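Local coordinates for protein versicolorin reductase (Brucella melitensis, PDB 4NIM) that is a short-chain dehydrogenase/reductase that probably catalyses an NAD(P)(H)-dependent oxidation or reduction, at residues A101-S113 with G158-K170. Residues are numbered along the deposited sequence; the frame is centred on the assembly and turned at random. Where two conformers were deposited one is given.
Sequences AGLTDRGTILDTS and GGQPFIAAYCASK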
ATOM      1  N   ALA A 101      -0.363   2.780  -3.278  1.00 20.15           N
ATOM      2  CA  ALA A 101      -1.047   3.252  -4.458  1.00 20.84           C
ATOM      3  C   ALA A 101      -2.449   2.622  -4.497  1.00 21.24           C
ATOM      4  O   ALA A 101      -2.619   1.558  -3.982  1.00 21.22           O
ATOM      5  CB  ALA A 101      -0.301   2.830  -5.693  1.00 20.81           C
ATOM      6  N   GLY A 102      -3.415   3.289  -5.102  1.00 21.79           N
ATOM      7  CA  GLY A 102      -4.690   2.667  -5.379  1.00 22.75           C
ATOM      8  C   GLY A 102      -5.484   3.522  -6.311  1.00 23.19           C
ATOM      9  O   GLY A 102      -5.249   4.700  -6.399  1.00 24.66           O
ATOM     10  N   LEU A 103      -6.441   2.920  -6.996  1.00 22.44           N
ATOM     11  CA  LEU A 103      -7.362   3.657  -7.793  1.00 23.47           C
ATOM     12  C   LEU A 103      -8.714   3.549  -7.131  1.00 22.61           C
ATOM     13  O   LEU A 103      -9.072   2.507  -6.594  1.00 21.10           O
ATOM     14  CB  LEU A 103      -7.526   3.019  -9.167  1.00 24.17           C
ATOM     15  CG  LEU A 103      -6.590   3.275 -10.300  1.00 26.99           C
ATOM     16  CD1 LEU A 103      -7.165   2.558 -11.544  1.00 26.41           C
ATOM     17  CD2 LEU A 103      -6.428   4.776 -10.531  1.00 27.86           C
ATOM     18  N   THR A 104      -9.507   4.602  -7.257  1.00 23.15           N
ATOM     19  CA  THR A 104     -10.835   4.610  -6.689  1.00 23.45           C
ATOM     20  C   THR A 104     -11.957   4.898  -7.731  1.00 23.45           C
ATOM     21  O   THR A 104     -13.012   5.412  -7.371  1.00 21.85           O
ATOM     22  CB  THR A 104     -10.911   5.680  -5.590  1.00 24.59           C
ATOM     23  OG1 THR A 104     -10.658   6.938  -6.205  1.00 26.21           O
ATOM     24  CG2 THR A 104      -9.887   5.425  -4.489  1.00 24.77           C
ATOM     25  N   ASP A 105     -11.730   4.546  -8.992  1.00 23.64           N
ATOM     26  CA  ASP A 105     -12.764   4.632 -10.029  1.00 25.33           C
ATOM     27  C   ASP A 105     -14.078   3.984  -9.571  1.00 22.88           C
ATOM     28  O   ASP A 105     -14.081   2.901  -8.992  1.00 20.26           O
ATOM     29  CB  ASP A 105     -12.345   3.922 -11.333  1.00 27.25           C
ATOM     30  CG  ASP A 105     -11.165   4.590 -12.018  1.00 33.60           C
ATOM     31  OD1 ASP A 105     -10.264   5.053 -11.294  1.00 36.19           O
ATOM     32  OD2 ASP A 105     -11.157   4.673 -13.273  1.00 38.63           O
ATOM     33  N   ARG A 106     -15.169   4.673  -9.899  1.00 21.20           N
ATOM     34  CA  ARG A 106     -16.515   4.316  -9.498  1.00 21.10           C
ATOM     35  C   ARG A 106     -17.286   3.584 -10.576  1.00 20.22           C
ATOM     36  O   ARG A 106     -17.020   3.749 -11.754  1.00 20.12           O
ATOM     37  CB  ARG A 106     -17.280   5.606  -9.133  1.00 22.59           C
ATOM     38  CG  ARG A 106     -16.700   6.265  -7.881  1.00 25.10           C
ATOM     39  CD  ARG A 106     -17.065   7.725  -7.720  1.00 27.65           C
ATOM     40  NE  ARG A 106     -16.472   8.415  -8.867  1.00 32.63           N
ATOM     41  CZ  ARG A 106     -17.115   9.159  -9.777  1.00 33.31           C
ATOM     42  NH1 ARG A 106     -18.412   9.436  -9.657  1.00 35.35           N
ATOM     43  NH2 ARG A 106     -16.426   9.647 -10.812  1.00 34.11           N
ATOM     44  N   GLY A 107     -18.305   2.852 -10.156  1.00 19.37           N
ATOM     45  CA  GLY A 107     -19.197   2.189 -11.054  1.00 19.24           C
ATOM     46  C   GLY A 107     -20.072   1.228 -10.301  1.00 19.09           C
ATOM     47  O   GLY A 107     -19.634   0.598  -9.308  1.00 17.90           O
ATOM     48  N   THR A 108     -21.300   1.064 -10.776  1.00 19.55           N
ATOM     49  CA  THR A 108     -22.188   0.053 -10.218  1.00 19.35           C
ATOM     50  C   THR A 108     -22.037  -1.283 -10.958  1.00 19.55           C
ATOM     51  O   THR A 108     -21.400  -1.362 -12.049  1.00 18.85           O
ATOM     52  CB  THR A 108     -23.670   0.448 -10.337  1.00 20.22           C
ATOM     53  OG1 THR A 108     -24.059   0.438 -11.713  1.00 20.27           O
ATOM     54  CG2 THR A 108     -23.935   1.824  -9.757  1.00 20.57           C
ATOM     55  N   ILE A 109     -22.678  -2.310 -10.380  1.00 18.05           N
ATOM     56  CA  ILE A 109     -22.717  -3.628 -11.017  1.00 18.06           C
ATOM     57  C   ILE A 109     -23.362  -3.524 -12.400  1.00 18.35           C
ATOM     58  O   ILE A 109     -23.075  -4.321 -13.265  1.00 17.99           O
ATOM     59  CB  ILE A 109     -23.397  -4.704 -10.125  1.00 18.27           C
ATOM     60  CG1 ILE A 109     -23.245  -6.117 -10.714  1.00 17.89           C
ATOM     61  CG2 ILE A 109     -24.875  -4.415  -9.959  1.00 18.84           C
ATOM     62  CD1 ILE A 109     -21.823  -6.573 -10.864  1.00 17.96           C
ATOM     63  N   LEU A 110     -24.205  -2.515 -12.625  1.00 18.49           N
ATOM     64  CA  LEU A 110     -24.932  -2.420 -13.892  1.00 19.82           C
ATOM     65  C   LEU A 110     -24.140  -1.746 -15.006  1.00 20.13           C
ATOM     66  O   LEU A 110     -24.291  -2.119 -16.175  1.00 21.21           O
ATOM     67  CB  LEU A 110     -26.256  -1.659 -13.691  1.00 20.01           C
ATOM     68  CG  LEU A 110     -27.407  -2.377 -13.012  1.00 20.43           C
ATOM     69  CD1 LEU A 110     -28.551  -1.427 -12.725  1.00 21.10           C
ATOM     70  CD2 LEU A 110     -27.864  -3.470 -13.955  1.00 21.93           C
ATOM     71  N   ASP A 111     -23.335  -0.739 -14.663  1.00 19.98           N
ATOM     72  CA  ASP A 111     -22.778   0.119 -15.717  0.50 20.78           C
ATOM     73  C   ASP A 111     -21.223   0.132 -15.818  1.00 20.34           C
ATOM     74  O   ASP A 111     -20.683   0.654 -16.774  1.00 20.28           O
ATOM     75  CB  ASP A 111     -23.405   1.525 -15.642  0.50 21.36           C
ATOM     76  CG  ASP A 111     -24.939   1.532 -15.926  0.50 22.15           C
ATOM     77  OD1 ASP A 111     -25.496   0.648 -16.656  0.50 22.53           O
ATOM     78  OD2 ASP A 111     -25.610   2.462 -15.420  0.50 22.67           O
ATOM     79  N   THR A 112     -20.526  -0.556 -14.915  1.00 18.94           N
ATOM     80  CA  THR A 112     -19.059  -0.675 -14.959  1.00 18.61           C
ATOM     81  C   THR A 112     -18.591  -1.330 -16.257  1.00 19.22           C
ATOM     82  O   THR A 112     -19.110  -2.403 -16.648  1.00 19.92           O
ATOM     83  CB  THR A 112     -18.562  -1.501 -13.760  1.00 17.62           C
ATOM     84  OG1 THR A 112     -18.807  -0.755 -12.548  1.00 17.49           O
ATOM     85  CG2 THR A 112     -17.077  -1.826 -13.882  1.00 17.81           C
ATOM     86  N   SER A 113     -17.671  -0.667 -16.932  1.00 18.70           N
ATOM     87  CA  SER A 113     -17.053  -1.184 -18.150  1.00 19.06           C
ATOM     88  C   SER A 113     -16.006  -2.242 -17.833  1.00 18.82           C
ATOM     89  O   SER A 113     -15.466  -2.272 -16.740  1.00 18.12           O
ATOM     90  CB  SER A 113     -16.387  -0.059 -18.958  1.00 19.62           C
ATOM     91  OG  SER A 113     -15.244   0.470 -18.265  1.00 20.84           O
ATOM     92  N   GLY A 158     -17.428  -5.991   1.563  1.00 18.28           N
ATOM     93  CA  GLY A 158     -18.607  -5.975   0.727  1.00 17.67           C
ATOM     94  C   GLY A 158     -18.699  -4.575   0.162  1.00 17.46           C
ATOM     95  O   GLY A 158     -18.486  -4.371  -1.024  1.00 17.24           O
ATOM     96  N   GLY A 159     -18.986  -3.615   1.025  1.00 17.51           N
ATOM     97  CA  GLY A 159     -18.915  -2.213   0.636  1.00 18.21           C
ATOM     98  C   GLY A 159     -20.090  -1.664  -0.108  1.00 18.09           C
ATOM     99  O   GLY A 159     -21.218  -2.205  -0.009  1.00 17.97           O
ATOM    100  N   GLN A 160     -19.819  -0.600  -0.880  1.00 17.52           N
ATOM    101  CA  GLN A 160     -20.883   0.293  -1.370  1.00 17.97           C
ATOM    102  C   GLN A 160     -21.251   0.106  -2.845  1.00 17.69           C
ATOM    103  O   GLN A 160     -20.391  -0.209  -3.649  1.00 16.16           O
ATOM    104  CB  GLN A 160     -20.471   1.738  -1.152  1.00 19.26           C
ATOM    105  CG  GLN A 160     -20.000   2.056   0.238  1.00 19.62           C
ATOM    106  CD  GLN A 160     -18.521   1.950   0.453  1.00 19.42           C
ATOM    107  OE1 GLN A 160     -17.861   0.992   0.077  1.00 19.59           O
ATOM    108  NE2 GLN A 160     -17.993   2.943   1.110  1.00 21.54           N
ATOM    109  N   PRO A 161     -22.542   0.295  -3.200  1.00 18.22           N
ATOM    110  CA  PRO A 161     -22.995  -0.050  -4.559  1.00 18.61           C
ATOM    111  C   PRO A 161     -22.365   0.812  -5.637  1.00 19.34           C
ATOM    112  O   PRO A 161     -22.288   0.366  -6.757  1.00 20.69           O
ATOM    113  CB  PRO A 161     -24.500   0.176  -4.508  1.00 19.50           C
ATOM    114  CG  PRO A 161     -24.872   0.074  -3.084  1.00 19.22           C
ATOM    115  CD  PRO A 161     -23.668   0.560  -2.292  1.00 19.02           C
ATOM    116  N   PHE A 162     -21.828   1.992  -5.271  1.00 18.86           N
ATOM    117  CA  PHE A 162     -21.320   2.928  -6.271  1.00 19.00           C
ATOM    118  C   PHE A 162     -19.880   2.617  -6.657  1.00 17.73           C
ATOM    119  O   PHE A 162     -19.345   3.218  -7.596  1.00 17.33           O
ATOM    120  CB  PHE A 162     -21.517   4.401  -5.856  1.00 20.52           C
ATOM    121  CG  PHE A 162     -20.677   4.813  -4.690  1.00 21.36           C
ATOM    122  CD1 PHE A 162     -19.429   5.347  -4.875  1.00 22.17           C
ATOM    123  CD2 PHE A 162     -21.160   4.678  -3.397  1.00 23.21           C
ATOM    124  CE1 PHE A 162     -18.655   5.731  -3.798  1.00 22.70           C
ATOM    125  CE2 PHE A 162     -20.377   5.055  -2.302  1.00 23.08           C
ATOM    126  CZ  PHE A 162     -19.108   5.556  -2.513  1.00 22.99           C
ATOM    127  N   ILE A 163     -19.289   1.638  -5.971  1.00 17.03           N
ATOM    128  CA  ILE A 163     -17.933   1.198  -6.209  1.00 17.06           C
ATOM    129  C   ILE A 163     -17.779  -0.325  -6.216  1.00 16.42           C
ATOM    130  O   ILE A 163     -16.863  -0.874  -5.599  1.00 16.88           O
ATOM    131  CB  ILE A 163     -16.939   1.846  -5.194  1.00 17.10           C
ATOM    132  CG1 ILE A 163     -17.517   1.919  -3.767  1.00 17.76           C
ATOM    133  CG2 ILE A 163     -16.434   3.194  -5.662  1.00 18.11           C
ATOM    134  CD1 ILE A 163     -16.553   2.542  -2.775  1.00 18.41           C
ATOM    135  N   ALA A 164     -18.604  -1.034  -7.002  1.00 16.41           N
ATOM    136  CA  ALA A 164     -18.617  -2.470  -6.920  1.00 15.84           C
ATOM    137  C   ALA A 164     -17.297  -3.119  -7.218  1.00 15.21           C
ATOM    138  O   ALA A 164     -16.862  -3.982  -6.442  1.00 14.50           O
ATOM    139  CB  ALA A 164     -19.713  -3.086  -7.817  1.00 16.59           C
ATOM    140  N   ALA A 165     -16.684  -2.800  -8.356  1.00 14.81           N
ATOM    141  CA  ALA A 165     -15.457  -3.486  -8.746  1.00 14.99           C
ATOM    142  C   ALA A 165     -14.299  -3.099  -7.809  1.00 14.70           C
ATOM    143  O   ALA A 165     -13.446  -3.964  -7.463  1.00 14.44           O
ATOM    144  CB  ALA A 165     -15.072  -3.148 -10.191  1.00 15.97           C
ATOM    145  N   TYR A 166     -14.316  -1.853  -7.378  1.00 14.89           N
ATOM    146  CA  TYR A 166     -13.294  -1.348  -6.418  1.00 15.55           C
ATOM    147  C   TYR A 166     -13.324  -2.194  -5.149  1.00 15.14           C
ATOM    148  O   TYR A 166     -12.286  -2.661  -4.682  1.00 15.23           O
ATOM    149  CB  TYR A 166     -13.565   0.106  -6.043  1.00 16.13           C
ATOM    150  CG  TYR A 166     -12.793   0.640  -4.838  1.00 17.31           C
ATOM    151  CD1 TYR A 166     -11.575   1.184  -4.975  1.00 18.80           C
ATOM    152  CD2 TYR A 166     -13.352   0.573  -3.551  1.00 18.74           C
ATOM    153  CE1 TYR A 166     -10.883   1.722  -3.864  1.00 20.15           C
ATOM    154  CE2 TYR A 166     -12.678   1.011  -2.434  1.00 18.66           C
ATOM    155  CZ  TYR A 166     -11.465   1.608  -2.602  1.00 20.48           C
ATOM    156  OH  TYR A 166     -10.860   2.043  -1.472  1.00 23.36           O
ATOM    157  N   CYS A 167     -14.524  -2.452  -4.635  1.00 15.66           N
ATOM    158  CA  CYS A 167     -14.649  -3.206  -3.366  1.00 15.22           C
ATOM    159  C   CYS A 167     -14.087  -4.607  -3.572  1.00 15.78           C
ATOM    160  O   CYS A 167     -13.251  -5.045  -2.790  1.00 15.68           O
ATOM    161  CB  CYS A 167     -16.063  -3.269  -2.892  1.00 15.60           C
ATOM    162  SG  CYS A 167     -16.732  -1.641  -2.471  1.00 16.47           S
ATOM    163  N   ALA A 168     -14.508  -5.282  -4.654  1.00 15.46           N
ATOM    164  CA  ALA A 168     -13.948  -6.616  -4.978  1.00 15.15           C
ATOM    165  C   ALA A 168     -12.424  -6.647  -5.111  1.00 15.03           C
ATOM    166  O   ALA A 168     -11.770  -7.609  -4.675  1.00 14.18           O
ATOM    167  CB  ALA A 168     -14.658  -7.192  -6.230  1.00 15.21           C
ATOM    168  N   SER A 169     -11.822  -5.635  -5.731  1.00 15.49           N
ATOM    169  CA  SER A 169     -10.356  -5.566  -5.868  1.00 15.61           C
ATOM    170  C   SER A 169      -9.643  -5.524  -4.515  1.00 15.96           C
ATOM    171  O   SER A 169      -8.572  -6.101  -4.372  1.00 16.01           O
ATOM    172  CB  SER A 169      -9.900  -4.378  -6.744  1.00 15.54           C
ATOM    173  OG  SER A 169     -10.037  -3.110  -6.093  1.00 15.52           O
ATOM    174  N   LYS A 170     -10.242  -4.825  -3.540  1.00 15.33           N
ATOM    175  CA  LYS A 170      -9.755  -4.768  -2.142  1.00 15.08           C
ATOM    176  C   LYS A 170      -9.991  -6.057  -1.355  1.00 14.48           C
ATOM    177  O   LYS A 170      -9.141  -6.460  -0.563  1.00 15.19           O
ATOM    178  CB  LYS A 170     -10.397  -3.584  -1.450  1.00 15.30           C
ATOM    179  CG  LYS A 170     -10.083  -2.277  -2.172  1.00 16.31           C
ATOM    180  CD  LYS A 170      -8.610  -1.867  -2.031  1.00 17.15           C
ATOM    181  CE  LYS A 170      -8.303  -0.594  -2.792  1.00 18.83           C
ATOM    182  NZ  LYS A 170      -6.927   0.024  -2.534  1.00 19.87           N
TER
HETATM  183  O   HOH W   1      -7.615   2.461  -3.882  1.00 23.85           O
HETATM  184  O   HOH W   2     -15.747   0.589  -8.506  1.00 14.89           O
HETATM  185  O   HOH W   3     -17.426  -0.725 -10.211  1.00 17.00           O
HETATM  186  O   HOH W   4     -23.748  -1.805  -7.893  1.00 17.72           O
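In this Rossmann-fold protein the start of helix 164-183, whose Tyr-166 and Lys-170 form the YxxxK signature of short-chain dehydrogenases, is stitched to the loop after strand 96-99 at Gly-107. The Gly-107 N donates to Phe-162 O (2.8 Å), tilted 34° from the carbonyl plane, and Gly-107 O receives Ala-164 N (3.0 Å) almost head-on, at a C=O...N angle of 177°. This single beta bridge thus ties up an amide of the first helical turn, just after the N-cap Ile-163. Water 3 serves the next one: it accepts from Ala-165 N and donates to both Gly-107 O and Thr-112 OG1. Water 2 repeats the device, linking Tyr-166 N to Asp-105 O, while Asp-105 OD2 forms a salt bridge with Arg-119 of helix 114-142.

Side chains pack around these bonds. The Arg-106 CG rests on Ile-163 CG2 (3.8 Å) and comes up to the edge of the Phe-162 ring. A chi1 of 166°, which swings the ring away from the backbone N, lays Tyr-166 alongside Thr-104, with Thr-104 CG2 3.9 Å from Tyr-166 CE1. Leu-103 O sits in the plane of the Tyr-166 ring, 3.3 Å from Tyr-166 CD1, and Lys-170 CG lies over the rim of one face. Water 1, 2.9 Å from Lys-170 NZ, accepts from it and donates to Leu-103 O, so a single carbonyl of the loop touches the Tyr-166 ring directly and reaches Lys-170 through water. Tyr-166 OH has a weak hydrogen bond to Ser-153. Such a tyrosine-lysine pair beside a serine is consistent with the catalytic centre of the short-chain dehydrogenase/reductase fold.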